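Local atomic coordinates of aminoacyl-histidine dipeptidase (Vibrio alginolyticus, PDB entry 3MRU), a protein that probably hydrolyses dipeptides, including Xaa-His dipeptides such as carnosine, as a zinc-dependent metallopeptidase of the M20 family. Residues G74-A79 with P140-L145; G166-N171 with N447-S452. One frame throughout, in Å; residues are numbered along the deposited sequence.

Interaction 1 (G74-A79 with P140-L145); sequences GVVLQA and PIEVLL
Leu77 O is gripped twice from the neighbouring strand: Leu144 N donates a nearly straight hydrogen bond of 2.7 Å to it, close to the direction in which the carbonyl points, and the CA of Val143 brings its hydrogen to the same oxygen. Glu142 O is held in a similar way, receiving Leu77 N at 2.9 Å in the carbonyl plane while the CA-H of Val76 approaches it too. Val75 O takes Glu142 N at 2.9 Å, and Ala79 N reaches Leu144 O at 3.2 Å; the bond from Val75 N to Pro140 O at the N-terminal end of the pair is weak. Strands 75-79 and 141-145 are thus parallel neighbours in register, Val75 beside Ile141 through to Ala79 beside Leu145, turned 22° from each other. They are the two strands of a beta-alpha-beta crossover in the catalytic domain, and its helix 124-132 lies against Leu77, Ala79 and Leu145. On that face Leu77 CB meets Val143 CG2 at 3.8 Å, and the CD2 branch of Leu145 leans toward Ala79 CB. The other face carries Val76, Gln78, Glu142 and Leu144. Val76 and Leu144 run side by side there: CG1, anti to the backbone N (chi1 -161°), lies beside the carbonyl carbon and touches Leu144 CB at 4.0 Å. Gln78 slants across Leu144, its CG 3.8 Å from Leu144 CB. Glu142 extends beyond CG, and its OE2 accepts a hydrogen bond from the backbone N of Lys165. Farther along the strand comes His80, a zinc ligand, and the side chain of Ala79 already lies about 8 Å from a bound zinc ion.

Interaction 2 (G166-N171 with N447-S452); sequences GDILLN and NMDMVS
Strands 168-171 and 449-452 run parallel, 15° apart in direction, and their pairing is firmest at the C-terminal end, where Asn171 N donates to Val451 O at 2.9 Å and Val451 N to Leu169 O at 3.3 Å; nearer the start, the bonds from Leu169 N to Asp449 O and from Asp449 N to Asp167 O are weak. Leu169 carries much of the side-chain contact. It lies alongside Met450, pointing the same way, with CB against CB at 3.5 Å. Met450 holds CG between its backbone N and carbonyl carbon (chi1 47°), and a bend at chi3 brings CE back to 3.8 Å from Leu169 CB. From the N-terminal side, Met448 slants across the same leucine, its CE meeting Leu169 CD2 at 3.8 Å, in a placement that is somewhat doubtful, its sulfur being modelled too close to Gly166 O. On the opposite face Leu170 CD2 touches Val451 CG2 at 4.3 Å, and Ile168 and Asp449 lie side by side, pointing the same way. At the far end Asn171 turns CG anti to its backbone N (chi1 172°), beside the carbonyl carbon, and ND2 comes up beside the Ser452 side chain, 3.5 Å from its CB. This end of the strand faces the metal site: the Asn171 side chain is about 3 Å from that of Asp173, a zinc ligand. Strand 449-452 is an edge strand of the six-stranded mixed sheet within the chain. Helix 410-420 covers Ile168, Asp449 and Val451, helix 469-485 packs on Leu170, and strand 75-80 borders strand 168-171 on its other edge.

Of the strands in these contacts, 75-80 comes first along the chain, which then passes through helix 124-132 before 140-145 returns beside it, so interaction 1 closes a loop of 60 residues. Strand 168-171 follows and joins the other edge of strand 75-80, with Val76 O to Leu170 N and Gln78 N to Leu170 O as probable hydrogen bonds. Interaction 2 then closes a far longer loop of 275 residues, which includes the sequence assigned to the dimerisation domain, before 447-452 completes the sheet. The two loops stand in series, neither nesting nor crossing. Together they align strands 141-146, 75-80, 168-171 and 449-452, with zinc ligands His80 and Asp173 at or just beyond the ends of the middle two.

Interaction 1 (G74-A79 with P140-L145)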
loop_
_atom_site.group_PDB
_atom_site.type_symbol
_atom_site.label_atom_id
_atom_site.label_comp_id
_atom_site.label_asym_id
_atom_site.label_seq_id
_atom_site.Cartn_x
_atom_site.Cartn_y
_atom_site.Cartn_z
ATOM N N GLY A 74 19.720 22.089 1.766
ATOM C CA GLY A 74 19.128 21.372 0.651
ATOM C C GLY A 74 17.865 20.608 0.992
ATOM O O GLY A 74 17.861 19.745 1.869
ATOM N N VAL A 75 16.786 20.924 0.285
ATOM C CA VAL A 75 15.506 20.261 0.496
ATOM C C VAL A 75 14.893 19.879 -0.845
ATOM O O VAL A 75 15.164 20.518 -1.860
ATOM C CB VAL A 75 14.522 21.160 1.265
ATOM C CG1 VAL A 75 13.181 20.462 1.426
ATOM C CG2 VAL A 75 15.099 21.539 2.621
ATOM N N VAL A 76 14.071 18.835 -0.845
ATOM C CA VAL A 76 13.422 18.377 -2.065
ATOM C C VAL A 76 11.931 18.216 -1.849
ATOM O O VAL A 76 11.498 17.281 -1.186
ATOM C CB VAL A 76 13.988 17.031 -2.556
ATOM C CG1 VAL A 76 13.643 16.804 -4.028
ATOM C CG2 VAL A 76 15.492 16.960 -2.358
ATOM N N LEU A 77 11.151 19.135 -2.412
ATOM C CA LEU A 77 9.685 19.044 -2.415
ATOM C C LEU A 77 9.221 18.108 -3.526
ATOM O O LEU A 77 9.723 18.175 -4.659
ATOM C CB LEU A 77 9.061 20.426 -2.587
ATOM C CG LEU A 77 9.552 21.467 -1.576
ATOM C CD1 LEU A 77 9.079 22.866 -1.926
ATOM C CD2 LEU A 77 9.075 21.096 -0.220
ATOM N N GLN A 78 8.281 17.222 -3.211
ATOM C CA GLN A 78 7.944 16.184 -4.170
ATOM C C GLN A 78 6.491 15.827 -4.198
ATOM O O GLN A 78 5.814 15.727 -3.177
ATOM C CB GLN A 78 8.788 14.932 -3.938
ATOM C CG GLN A 78 8.661 13.843 -5.016
ATOM C CD GLN A 78 7.660 12.778 -4.662
ATOM O OE1 GLN A 78 7.058 12.180 -5.542
ATOM N NE2 GLN A 78 7.487 12.516 -3.369
ATOM N N ALA A 79 6.034 15.646 -5.419
ATOM C CA ALA A 79 4.673 15.260 -5.715
ATOM C C ALA A 79 4.756 14.475 -7.018
ATOM O O ALA A 79 5.832 14.401 -7.640
ATOM C CB ALA A 79 3.789 16.495 -5.881
ATOM N N PRO A 140 18.399 26.422 -0.029
ATOM C CA PRO A 140 18.368 25.883 -1.403
ATOM C C PRO A 140 17.271 24.864 -1.649
ATOM O O PRO A 140 16.896 24.139 -0.716
ATOM C CB PRO A 140 19.700 25.135 -1.542
ATOM C CG PRO A 140 20.071 24.751 -0.149
ATOM C CD PRO A 140 19.545 25.853 0.738
ATOM N N ILE A 141 16.752 24.801 -2.875
ATOM C CA ILE A 141 15.586 23.955 -3.123
ATOM C C ILE A 141 15.516 23.249 -4.476
ATOM O O ILE A 141 15.786 23.831 -5.529
ATOM C CB ILE A 141 14.300 24.789 -2.824
ATOM C CG1 ILE A 141 13.968 24.686 -1.328
ATOM C CG2 ILE A 141 13.097 24.306 -3.652
ATOM C CD1 ILE A 141 12.983 25.732 -0.811
ATOM N N GLU A 142 15.142 21.976 -4.402
ATOM C CA GLU A 142 14.852 21.153 -5.564
ATOM C C GLU A 142 13.405 20.709 -5.470
ATOM O O GLU A 142 12.898 20.452 -4.381
ATOM C CB GLU A 142 15.765 19.924 -5.601
ATOM C CG GLU A 142 17.266 20.236 -5.452
ATOM C CD GLU A 142 18.149 19.001 -5.622
ATOM O OE1 GLU A 142 18.262 18.503 -6.766
ATOM O OE2 GLU A 142 18.729 18.534 -4.613
ATOM N N VAL A 143 12.732 20.656 -6.609
ATOM C CA VAL A 143 11.400 20.093 -6.667
ATOM C C VAL A 143 11.473 18.860 -7.536
ATOM O O VAL A 143 12.056 18.901 -8.621
ATOM C CB VAL A 143 10.342 21.124 -7.196
ATOM C CG1 VAL A 143 9.259 20.454 -8.036
ATOM C CG2 VAL A 143 9.701 21.855 -6.031
ATOM N N LEU A 144 10.901 17.762 -7.054
ATOM C CA LEU A 144 10.830 16.550 -7.852
ATOM C C LEU A 144 9.403 16.235 -8.237
ATOM O O LEU A 144 8.557 16.006 -7.375
ATOM C CB LEU A 144 11.407 15.368 -7.081
ATOM C CG LEU A 144 11.816 14.125 -7.858
ATOM C CD1 LEU A 144 11.204 14.054 -9.253
ATOM C CD2 LEU A 144 13.292 14.151 -7.971
ATOM N N LEU A 145 9.133 16.208 -9.530
ATOM C CA LEU A 145 7.809 15.851 -9.971
ATOM C C LEU A 145 7.866 14.533 -10.699
ATOM O O LEU A 145 8.279 14.470 -11.863
ATOM C CB LEU A 145 7.221 16.942 -10.854
ATOM C CG LEU A 145 6.983 18.266 -10.145
ATOM C CD1 LEU A 145 6.545 19.288 -11.123
ATOM C CD2 LEU A 145 5.953 18.139 -9.026
#

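Interaction 2 (G166-N171 with N447-S452)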
loop_
_atom_site.group_PDB
_atom_site.type_symbol
_atom_site.label_atom_id
_atom_site.label_comp_id
_atom_site.label_asym_id
_atom_site.label_seq_id
_atom_site.Cartn_x
_atom_site.Cartn_y
_atom_site.Cartn_z
ATOM N N GLY A 166 20.902 17.421 -0.751
ATOM C CA GLY A 166 20.033 17.743 0.366
ATOM C C GLY A 166 19.545 16.406 0.886
ATOM O O GLY A 166 18.844 15.676 0.186
ATOM N N ASP A 167 19.918 16.085 2.120
ATOM C CA ASP A 167 19.517 14.826 2.738
ATOM C C ASP A 167 18.051 14.752 3.151
ATOM O O ASP A 167 17.619 13.781 3.770
ATOM C CB ASP A 167 20.526 14.412 3.812
ATOM C CG ASP A 167 21.961 14.572 3.356
ATOM O OD1 ASP A 167 22.862 13.998 4.004
ATOM O OD2 ASP A 167 22.190 15.274 2.348
ATOM N N ILE A 168 17.277 15.776 2.801
ATOM C CA ILE A 168 15.864 15.814 3.171
ATOM C C ILE A 168 14.915 15.785 1.973
ATOM O O ILE A 168 15.244 16.269 0.890
ATOM C CB ILE A 168 15.543 17.052 4.031
ATOM C CG1 ILE A 168 16.290 16.985 5.364
ATOM C CG2 ILE A 168 14.044 17.171 4.257
ATOM C CD1 ILE A 168 16.349 18.306 6.098
ATOM N N LEU A 169 13.731 15.214 2.186
ATOM C CA LEU A 169 12.703 15.141 1.158
ATOM C C LEU A 169 11.363 15.430 1.778
ATOM O O LEU A 169 11.091 15.000 2.886
ATOM C CB LEU A 169 12.686 13.747 0.542
ATOM C CG LEU A 169 11.962 13.312 -0.743
ATOM C CD1 LEU A 169 10.477 13.677 -0.790
ATOM C CD2 LEU A 169 12.698 13.792 -1.978
ATOM N N LEU A 170 10.522 16.170 1.070
ATOM C CA LEU A 170 9.174 16.421 1.555
ATOM C C LEU A 170 8.124 15.963 0.557
ATOM O O LEU A 170 7.850 16.638 -0.445
ATOM C CB LEU A 170 8.997 17.884 1.934
ATOM C CG LEU A 170 10.062 18.366 2.930
ATOM C CD1 LEU A 170 10.267 19.879 2.865
ATOM C CD2 LEU A 170 9.812 17.896 4.383
ATOM N N ASN A 171 7.569 14.787 0.820
ATOM C CA ASN A 171 6.518 14.289 -0.003
ATOM C C ASN A 171 5.183 14.800 0.485
ATOM O O ASN A 171 4.883 14.774 1.678
ATOM C CB ASN A 171 6.531 12.780 -0.042
ATOM C CG ASN A 171 5.325 12.233 -0.751
ATOM O OD1 ASN A 171 5.369 11.974 -1.948
ATOM N ND2 ASN A 171 4.219 12.093 -0.026
ATOM N N ASN A 447 20.813 7.714 2.277
ATOM C CA ASN A 447 21.248 8.796 3.146
ATOM C C ASN A 447 20.100 9.754 3.453
ATOM O O ASN A 447 19.982 10.249 4.575
ATOM C CB ASN A 447 22.415 9.557 2.512
ATOM C CG ASN A 447 23.614 8.668 2.248
ATOM O OD1 ASN A 447 23.692 7.545 2.747
ATOM N ND2 ASN A 447 24.559 9.168 1.460
ATOM N N MET A 448 19.252 10.014 2.459
ATOM C CA MET A 448 18.111 10.907 2.667
ATOM C C MET A 448 17.039 10.341 3.562
ATOM O O MET A 448 16.504 9.266 3.299
ATOM C CB MET A 448 17.454 11.263 1.344
ATOM C CG MET A 448 18.149 12.354 0.595
ATOM S SD MET A 448 16.894 13.450 -0.044
ATOM C CE MET A 448 16.189 12.453 -1.366
ATOM N N ASP A 449 16.715 11.081 4.614
ATOM C CA ASP A 449 15.516 10.807 5.402
ATOM C C ASP A 449 14.436 11.693 4.813
ATOM O O ASP A 449 14.723 12.516 3.934
ATOM C CB ASP A 449 15.720 11.218 6.858
ATOM C CG ASP A 449 16.011 12.708 7.002
ATOM O OD1 ASP A 449 16.626 13.288 6.057
ATOM O OD2 ASP A 449 15.627 13.294 8.062
ATOM N N MET A 450 13.209 11.550 5.309
ATOM C CA MET A 450 12.087 12.230 4.701
ATOM C C MET A 450 10.788 12.142 5.472
ATOM O O MET A 450 10.702 11.503 6.522
ATOM C CB MET A 450 11.877 11.712 3.276
ATOM C CG MET A 450 11.887 10.212 3.119
ATOM S SD MET A 450 12.111 9.733 1.396
ATOM C CE MET A 450 13.837 10.211 1.165
ATOM N N VAL A 451 9.785 12.827 4.931
ATOM C CA VAL A 451 8.480 12.944 5.547
ATOM C C VAL A 451 7.448 13.002 4.450
ATOM O O VAL A 451 7.735 13.412 3.337
ATOM C CB VAL A 451 8.318 14.233 6.405
ATOM C CG1 VAL A 451 7.214 14.045 7.420
ATOM C CG2 VAL A 451 9.569 14.569 7.136
ATOM N N SER A 452 6.238 12.600 4.800
ATOM C CA SER A 452 5.120 12.648 3.915
ATOM C C SER A 452 3.896 13.106 4.698
ATOM O O SER A 452 3.459 12.441 5.624
ATOM C CB SER A 452 4.899 11.269 3.290
ATOM O OG SER A 452 3.512 10.987 3.108
#